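Local coordinates for xanthomonas outer protein D (Xanthomonas euvesicatoria, PDB 2OIX) that acts as a secreted virulence effector of the type III system, a Ulp1-family cysteine protease that removes SUMO from its substrates, at residues Glu145-Arg150 / Arg162-Ile167; Val140-Glu145 / Ile167-Gly172. The protein carries 1 engineered substitution. All coordinates share one frame; numbering follows the deposited sequence.

Contact 1 of 2, residues Glu145-Arg150 / Arg162-Ile167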
loop_
_atom_site.group_PDB
_atom_site.type_symbol
_atom_site.label_atom_id
_atom_site.label_comp_id
_atom_site.label_asym_id
_atom_site.label_seq_id
_atom_site.Cartn_x
_atom_site.Cartn_y
_atom_site.Cartn_z
ATOM N N GLU A 145 6.725 -1.677 -4.914
ATOM C CA GLU A 145 7.909 -1.446 -5.765
ATOM C C GLU A 145 7.607 -1.700 -7.264
ATOM O O GLU A 145 7.901 -0.863 -8.120
ATOM C CB GLU A 145 9.028 -2.373 -5.311
ATOM C CG GLU A 145 10.282 -2.341 -6.185
ATOM C CD GLU A 145 11.359 -1.431 -5.636
ATOM O OE1 GLU A 145 11.169 -0.940 -4.492
ATOM O OE2 GLU A 145 12.401 -1.230 -6.328
ATOM N N VAL A 146 7.024 -2.865 -7.542
ATOM C CA VAL A 146 6.540 -3.267 -8.861
ATOM C C VAL A 146 5.532 -2.277 -9.398
ATOM O O VAL A 146 5.675 -1.815 -10.521
ATOM C CB VAL A 146 5.896 -4.664 -8.789
ATOM C CG1 VAL A 146 5.254 -5.042 -10.100
ATOM C CG2 VAL A 146 6.995 -5.733 -8.458
ATOM N N LEU A 147 4.510 -1.976 -8.602
ATOM C CA LEU A 147 3.467 -1.063 -9.067
ATOM C C LEU A 147 3.990 0.400 -9.256
ATOM O O LEU A 147 3.637 1.065 -10.255
ATOM C CB LEU A 147 2.270 -1.130 -8.121
ATOM C CG LEU A 147 1.392 -2.395 -8.070
ATOM C CD1 LEU A 147 0.153 -2.056 -7.089
ATOM C CD2 LEU A 147 0.820 -2.715 -9.467
ATOM N N ALA A 148 4.820 0.877 -8.326
ATOM C CA ALA A 148 5.523 2.172 -8.486
ATOM C C ALA A 148 6.276 2.266 -9.807
ATOM O O ALA A 148 6.162 3.263 -10.518
ATOM C CB ALA A 148 6.463 2.466 -7.296
ATOM N N HIS A 149 7.054 1.241 -10.146
ATOM C CA HIS A 149 7.751 1.276 -11.433
ATOM C C HIS A 149 6.808 1.285 -12.660
ATOM O O HIS A 149 7.111 1.917 -13.693
ATOM C CB HIS A 149 8.813 0.178 -11.496
ATOM C CG HIS A 149 10.060 0.519 -10.728
ATOM N ND1 HIS A 149 10.152 0.378 -9.361
ATOM C CD2 HIS A 149 11.260 1.005 -11.138
ATOM C CE1 HIS A 149 11.350 0.772 -8.958
ATOM N NE2 HIS A 149 12.044 1.150 -10.017
ATOM N N ARG A 150 5.659 0.620 -12.542
ATOM C CA ARG A 150 4.669 0.658 -13.621
ATOM C C ARG A 150 4.063 2.059 -13.779
ATOM O O ARG A 150 3.747 2.471 -14.890
ATOM C CB ARG A 150 3.582 -0.399 -13.388
ATOM C CG ARG A 150 4.174 -1.817 -13.440
ATOM C CD ARG A 150 3.082 -2.890 -13.378
ATOM N NE ARG A 150 3.675 -4.235 -13.335
ATOM C CZ ARG A 150 3.012 -5.351 -13.048
ATOM N NH1 ARG A 150 1.749 -5.310 -12.807
ATOM N NH2 ARG A 150 3.626 -6.552 -13.001
ATOM N N ARG A 162 -2.193 -3.687 -13.287
ATOM C CA ARG A 162 -2.195 -3.671 -11.818
ATOM C C ARG A 162 -2.205 -5.120 -11.294
ATOM O O ARG A 162 -2.422 -5.367 -10.112
ATOM C CB ARG A 162 -3.424 -2.874 -11.341
ATOM C CG ARG A 162 -3.229 -1.337 -11.416
ATOM C CD ARG A 162 -4.433 -0.623 -12.041
ATOM N NE ARG A 162 -4.443 -0.743 -13.493
ATOM C CZ ARG A 162 -5.524 -0.901 -14.248
ATOM N NH1 ARG A 162 -6.727 -0.951 -13.698
ATOM N NH2 ARG A 162 -5.401 -1.009 -15.567
ATOM N N ASP A 163 -1.900 -6.082 -12.168
ATOM C CA ASP A 163 -1.891 -7.505 -11.778
ATOM C C ASP A 163 -0.581 -7.787 -11.085
ATOM O O ASP A 163 0.469 -7.472 -11.619
ATOM C CB ASP A 163 -2.031 -8.415 -13.024
ATOM C CG ASP A 163 -2.339 -9.885 -12.684
ATOM O OD1 ASP A 163 -2.069 -10.349 -11.576
ATOM O OD2 ASP A 163 -2.858 -10.614 -13.568
ATOM N N LEU A 164 -0.644 -8.424 -9.918
ATOM C CA LEU A 164 0.567 -8.786 -9.152
ATOM C C LEU A 164 0.676 -10.289 -8.898
ATOM O O LEU A 164 1.434 -10.715 -8.012
ATOM C CB LEU A 164 0.617 -8.008 -7.810
ATOM C CG LEU A 164 0.831 -6.473 -7.865
ATOM C CD1 LEU A 164 0.897 -5.813 -6.439
ATOM C CD2 LEU A 164 2.144 -6.189 -8.636
ATOM N N THR A 165 -0.068 -11.083 -9.669
ATOM C CA THR A 165 -0.127 -12.545 -9.530
ATOM C C THR A 165 1.278 -13.146 -9.531
ATOM O O THR A 165 1.602 -14.025 -8.724
ATOM C CB THR A 165 -0.996 -13.174 -10.657
ATOM O OG1 THR A 165 -2.278 -12.535 -10.708
ATOM C CG2 THR A 165 -1.220 -14.634 -10.431
ATOM N N ASP A 166 2.135 -12.613 -10.394
ATOM C CA ASP A 166 3.460 -13.201 -10.631
ATOM C C ASP A 166 4.638 -12.632 -9.829
ATOM O O ASP A 166 5.785 -12.910 -10.165
ATOM C CB ASP A 166 3.769 -13.114 -12.126
ATOM C CG ASP A 166 2.834 -13.986 -12.966
ATOM O OD1 ASP A 166 2.675 -15.192 -12.633
ATOM O OD2 ASP A 166 2.270 -13.479 -13.975
ATOM N N ILE A 167 4.389 -11.816 -8.809
ATOM C CA ILE A 167 5.525 -11.240 -8.075
ATOM C C ILE A 167 6.326 -12.307 -7.314
ATOM O O ILE A 167 5.827 -13.388 -7.010
ATOM C CB ILE A 167 5.167 -10.042 -7.145
ATOM C CG1 ILE A 167 4.332 -10.489 -5.932
ATOM C CG2 ILE A 167 4.476 -8.925 -7.945
ATOM C CD1 ILE A 167 4.266 -9.464 -4.789
#
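Leu164 presses its two methyl branches against Val146 and Leu147, forming the apolar centre of this contact. CG1 of Val146, set anti to its own backbone N (chi1 174°), lies 3.6 Å from CD2 of Leu164, the two side chains lying alongside and pointing opposite ways. The same CD2 of Leu164 is 3.8 Å from CD2 of Leu147. The other branch, CD1 of Leu164, comes up to CG of Leu147 at 3.8 Å. Leu147 CD2 also reaches the backbone of the loop, 3.9 Å from CA of Arg162. CG2 of Val146 meets CG2 of Ile167 at 4.1 Å.

The polar link comes from Arg150, whose chain runs extended from CG to NE. Arg150 NH1 donates to the carbonyl O of Asp163 over 2.8 Å, with an N-H...O angle of 160°, and the acceptor sits close to the guanidinium plane. The same nitrogen also bonds to Gly161 O, so two carbonyls grip it, while CG1 of Val146 lies over a face of the guanidinium, toward its rim. The Asp163 carboxylate is used within the loop instead: Asp163 OD1 accepts from Thr165 N at 2.9 Å, an Asx turn running into the type I turn from Leu164 to Ile167.

This is packing of the loop after helix 136-153 back onto that helix, within the Ulp1-type catalytic domain. Tyr94 of strand 90-94 touches both Leu147 and Leu164, backbone bonds of Leu164 to Pro126 and Ala128 tie the loop to the segment beyond strand 123-125, and Ala148 of the helix packs on strand 30-32.

Contact 2 of 2, residues Val140-Glu145 / Ile167-Gly172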
loop_
_atom_site.group_PDB
_atom_site.type_symbol
_atom_site.label_atom_id
_atom_site.label_comp_id
_atom_site.label_asym_id
_atom_site.label_seq_id
_atom_site.Cartn_x
_atom_site.Cartn_y
_atom_site.Cartn_z
ATOM N N VAL A 140 3.902 -7.182 0.442
ATOM C CA VAL A 140 3.505 -5.780 0.404
ATOM C C VAL A 140 4.601 -4.879 -0.190
ATOM O O VAL A 140 4.304 -4.153 -1.155
ATOM C CB VAL A 140 2.970 -5.252 1.751
ATOM C CG1 VAL A 140 2.731 -3.742 1.645
ATOM C CG2 VAL A 140 1.649 -5.940 2.087
ATOM N N LEU A 141 5.863 -5.033 0.262
ATOM C CA LEU A 141 6.937 -4.163 -0.190
ATOM C C LEU A 141 7.156 -4.359 -1.677
ATOM O O LEU A 141 7.274 -3.394 -2.438
ATOM C CB LEU A 141 8.250 -4.437 0.588
ATOM C CG LEU A 141 8.156 -3.893 2.014
ATOM C CD1 LEU A 141 9.397 -3.898 2.765
ATOM C CD2 LEU A 141 7.611 -2.413 1.994
ATOM N N THR A 142 7.284 -5.625 -2.072
ATOM C CA THR A 142 7.424 -5.987 -3.463
ATOM C C THR A 142 6.294 -5.475 -4.339
ATOM O O THR A 142 6.584 -4.937 -5.412
ATOM C CB THR A 142 7.571 -7.519 -3.641
ATOM O OG1 THR A 142 8.523 -8.002 -2.692
ATOM C CG2 THR A 142 8.031 -7.830 -5.076
ATOM N N GLY A 143 5.045 -5.604 -3.888
ATOM C CA GLY A 143 3.919 -5.083 -4.659
ATOM C C GLY A 143 4.006 -3.560 -4.860
ATOM O O GLY A 143 3.757 -3.039 -5.986
ATOM N N ILE A 144 4.420 -2.847 -3.809
ATOM C CA ILE A 144 4.562 -1.393 -3.896
ATOM C C ILE A 144 5.585 -1.001 -4.955
ATOM O O ILE A 144 5.291 -0.148 -5.800
ATOM C CB ILE A 144 4.910 -0.774 -2.514
ATOM C CG1 ILE A 144 3.678 -0.860 -1.555
ATOM C CG2 ILE A 144 5.387 0.682 -2.712
ATOM C CD1 ILE A 144 4.005 -0.481 -0.118
ATOM N N GLU A 145 6.725 -1.677 -4.914
ATOM C CA GLU A 145 7.909 -1.446 -5.765
ATOM C C GLU A 145 7.607 -1.700 -7.264
ATOM O O GLU A 145 7.901 -0.863 -8.120
ATOM C CB GLU A 145 9.028 -2.373 -5.311
ATOM C CG GLU A 145 10.282 -2.341 -6.185
ATOM C CD GLU A 145 11.359 -1.431 -5.636
ATOM O OE1 GLU A 145 11.169 -0.940 -4.492
ATOM O OE2 GLU A 145 12.401 -1.230 -6.328
ATOM N N ILE A 167 4.389 -11.816 -8.809
ATOM C CA ILE A 167 5.525 -11.240 -8.075
ATOM C C ILE A 167 6.326 -12.307 -7.314
ATOM O O ILE A 167 5.827 -13.388 -7.010
ATOM C CB ILE A 167 5.167 -10.042 -7.145
ATOM C CG1 ILE A 167 4.332 -10.489 -5.932
ATOM C CG2 ILE A 167 4.476 -8.925 -7.945
ATOM C CD1 ILE A 167 4.266 -9.464 -4.789
ATOM N N GLU A 168 7.580 -11.987 -7.034
ATOM C CA GLU A 168 8.463 -12.899 -6.346
ATOM C C GLU A 168 9.197 -12.048 -5.321
ATOM O O GLU A 168 10.219 -11.427 -5.636
ATOM C CB GLU A 168 9.425 -13.568 -7.334
ATOM C CG GLU A 168 8.751 -14.388 -8.453
ATOM C CD GLU A 168 9.701 -14.718 -9.621
ATOM O OE1 GLU A 168 9.987 -13.817 -10.451
ATOM O OE2 GLU A 168 10.169 -15.886 -9.715
ATOM N N PRO A 169 8.644 -11.977 -4.098
ATOM C CA PRO A 169 9.278 -11.283 -2.989
ATOM C C PRO A 169 10.479 -12.066 -2.520
ATOM O O PRO A 169 10.480 -13.292 -2.578
ATOM C CB PRO A 169 8.212 -11.319 -1.887
ATOM C CG PRO A 169 6.940 -11.681 -2.580
ATOM C CD PRO A 169 7.339 -12.539 -3.714
ATOM N N ASP A 170 11.490 -11.357 -2.035
ATOM C CA ASP A 170 12.687 -12.011 -1.503
ATOM C C ASP A 170 13.166 -11.288 -0.259
ATOM O O ASP A 170 13.328 -10.074 -0.264
ATOM C CB ASP A 170 13.794 -12.055 -2.557
ATOM C CG ASP A 170 14.074 -10.689 -3.163
ATOM O OD1 ASP A 170 13.859 -10.519 -4.382
ATOM O OD2 ASP A 170 14.515 -9.785 -2.419
ATOM N N ARG A 171 13.423 -12.033 0.810
ATOM C CA ARG A 171 13.811 -11.359 2.035
ATOM C C ARG A 171 15.165 -10.682 1.819
ATOM O O ARG A 171 15.364 -9.537 2.225
ATOM C CB ARG A 171 13.797 -12.319 3.219
ATOM C CG ARG A 171 14.089 -11.677 4.560
ATOM C CD ARG A 171 13.250 -10.412 4.843
ATOM N NE ARG A 171 13.054 -10.290 6.286
ATOM C CZ ARG A 171 11.912 -10.548 6.918
ATOM N NH1 ARG A 171 10.813 -10.905 6.245
ATOM N NH2 ARG A 171 11.865 -10.419 8.231
ATOM N N GLY A 172 16.049 -11.388 1.113
ATOM C CA GLY A 172 17.390 -10.920 0.754
ATOM C C GLY A 172 17.564 -9.492 0.259
ATOM O O GLY A 172 18.309 -8.718 0.861
#
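Thr142 OG1 stands above one face of the puckered Pro169 ring, displaced outward past the CA-CB bond; no planar group carries this contact. OG1 of Thr142 is 3.4 Å from both CA and CB of Pro169, with CG of the ring farther off at 4.0 Å, and the two side chains cross at about a right angle. OG1 sits beside the backbone N of Thr142 (chi1 -46°), and from there it bonds to Asp138 O one turn back, which satisfies the hydroxyl inside its own helix while it packs against carbon.

The helix 136-153 to which Thr142 belongs is the one that in Ulp1-type proteases carries the catalytic cysteine at its start. Here the chain passes over it in an extended run, Ile167 to Pro169, before Asp170 caps the final helix 171-179 by accepting from Leu173 N through OD2.

Ile167 comes in at a different angle, its CD1 4.0 Å from CB of Thr142 and equally near Gly143 N, spanning the two helix residues. Just beyond, Arg171 adds a salt bridge to Asp138.

How the contacts relate
Both contacts hold the chain after helix 136-153 against that helix, and contact 1 is nested inside the loop that contact 2 closes. Their centres are 9 Å apart and they touch directly, CD1 of Leu164 lying 3.6 Å from CA of Gly143; Ile167 serves in both. Contact 1 is the partly buried one, with two buried leucines next to strand 90-94, and it joins apolar packing to an arginine-to-carbonyl bond. Contact 2 is smaller and lies at the surface, where the chain leads into the last helix; between its segments there is van der Waals packing alone, the hydroxyl of Thr142 is bonded within its own helix, and charged side chains reach other parts of the fold.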